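Local coordinates for protein protease Do-like 8, chloroplastic (Arabidopsis thaliana, PDB 4IC6) that is probably a serine endopeptidase of the chloroplast thylakoid, belonging to the HtrA (Deg) proteases of the S1C family, at residues I181-Q184 with T188-G191. The protein carries 1 engineered substitution. Residues are numbered along the deposited sequence; the frame is centred on the assembly and turned at random.
Sequences IFSQ and TIGG
I181 and I189 form an antiparallel hydrogen-bonded pair in a short beta hairpin of the trypsin-like protease domain, where strand 179-182 turns back into strand 188-189 beside the active site. Two backbone bonds close the pair: I181 N reaches I189 O at 2.7 Å, and I189 N returns to I181 O at 2.9 Å. The second carbonyl is also approached by T188 CA, a CA-H...O contact of 3.2 Å to I181 O. F182 is the centre of an inverse gamma turn.

Apolar contacts line both faces. On the buried one the two isoleucines meet through their beta carbons, I181 CB to I189 CB at 3.9 Å. In I189, CG1 stands anti to the carbonyl carbon (chi1 -54°) and carries CD1 to S183 CB, 3.8 Å away; the I189 side chain also touches D126. On the other face F182 and T188 run side by side, and T188 CB approaches the F182 ring obliquely, 3.6 Å from F182 CD1; H364 and H366 of the C-terminal tag also pack against this ring.

The polar link to the predicted charge relay system comes from S183, whose OG is hydrogen-bonded to D126 OD2 and to the backbone N of T185.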
loop_
_atom_site.group_PDB
_atom_site.type_symbol
_atom_site.label_atom_id
_atom_site.label_comp_id
_atom_site.label_asym_id
_atom_site.label_seq_id
_atom_site.Cartn_x
_atom_site.Cartn_y
_atom_site.Cartn_z
ATOM N N ILE A 181 -5.136 -5.487 24.363
ATOM C CA ILE A 181 -6.036 -4.966 23.354
ATOM C C ILE A 181 -5.451 -3.676 22.837
ATOM O O ILE A 181 -5.340 -2.691 23.581
ATOM C CB ILE A 181 -7.409 -4.631 23.971
ATOM C CG1 ILE A 181 -7.984 -5.858 24.687
ATOM C CG2 ILE A 181 -8.373 -4.097 22.907
ATOM C CD1 ILE A 181 -9.430 -5.652 25.178
ATOM N N PHE A 182 -5.081 -3.651 21.561
ATOM C CA PHE A 182 -4.492 -2.441 20.995
ATOM C C PHE A 182 -5.585 -1.519 20.485
ATOM O O PHE A 182 -5.786 -1.347 19.278
ATOM C CB PHE A 182 -3.455 -2.810 19.936
ATOM C CG PHE A 182 -2.322 -3.610 20.500
ATOM C CD1 PHE A 182 -1.471 -3.052 21.440
ATOM C CD2 PHE A 182 -2.128 -4.930 20.124
ATOM C CE1 PHE A 182 -0.427 -3.799 21.990
ATOM C CE2 PHE A 182 -1.092 -5.682 20.666
ATOM C CZ PHE A 182 -0.237 -5.114 21.598
ATOM N N SER A 183 -6.277 -0.931 21.454
ATOM C CA SER A 183 -7.511 -0.198 21.227
ATOM C C SER A 183 -7.309 0.946 20.261
ATOM O O SER A 183 -6.260 1.572 20.247
ATOM C CB SER A 183 -8.031 0.365 22.561
ATOM O OG SER A 183 -9.019 1.360 22.337
ATOM N N GLN A 184 -8.333 1.256 19.480
ATOM C CA GLN A 184 -8.225 2.379 18.572
ATOM C C GLN A 184 -8.187 3.704 19.337
ATOM O O GLN A 184 -8.066 4.777 18.747
ATOM C CB GLN A 184 -9.339 2.332 17.527
ATOM C CG GLN A 184 -9.204 1.132 16.589
ATOM C CD GLN A 184 -10.168 1.212 15.419
ATOM O OE1 GLN A 184 -10.933 2.175 15.296
ATOM N NE2 GLN A 184 -10.144 0.202 14.559
ATOM N N THR A 188 -3.109 0.711 24.944
ATOM C CA THR A 188 -3.369 -0.720 25.056
ATOM C C THR A 188 -3.949 -1.105 26.402
ATOM O O THR A 188 -3.555 -0.592 27.444
ATOM C CB THR A 188 -2.168 -1.605 24.668
ATOM O OG1 THR A 188 -1.944 -2.601 25.677
ATOM C CG2 THR A 188 -0.971 -0.784 24.501
ATOM N N ILE A 189 -4.920 -2.001 26.348
ATOM C CA ILE A 189 -5.645 -2.441 27.518
ATOM C C ILE A 189 -5.190 -3.848 27.827
ATOM O O ILE A 189 -5.178 -4.710 26.935
ATOM C CB ILE A 189 -7.148 -2.456 27.210
ATOM C CG1 ILE A 189 -7.594 -1.092 26.667
ATOM C CG2 ILE A 189 -7.952 -2.842 28.417
ATOM C CD1 ILE A 189 -8.934 -1.153 25.924
ATOM N N GLY A 190 -4.800 -4.091 29.078
ATOM C CA GLY A 190 -4.335 -5.412 29.477
ATOM C C GLY A 190 -5.502 -6.242 29.958
ATOM O O GLY A 190 -6.564 -5.695 30.269
ATOM N N GLY A 191 -5.324 -7.562 30.012
ATOM C CA GLY A 191 -6.345 -8.435 30.572
ATOM C C GLY A 191 -7.537 -8.674 29.655
ATOM O O GLY A 191 -8.608 -9.135 30.086
#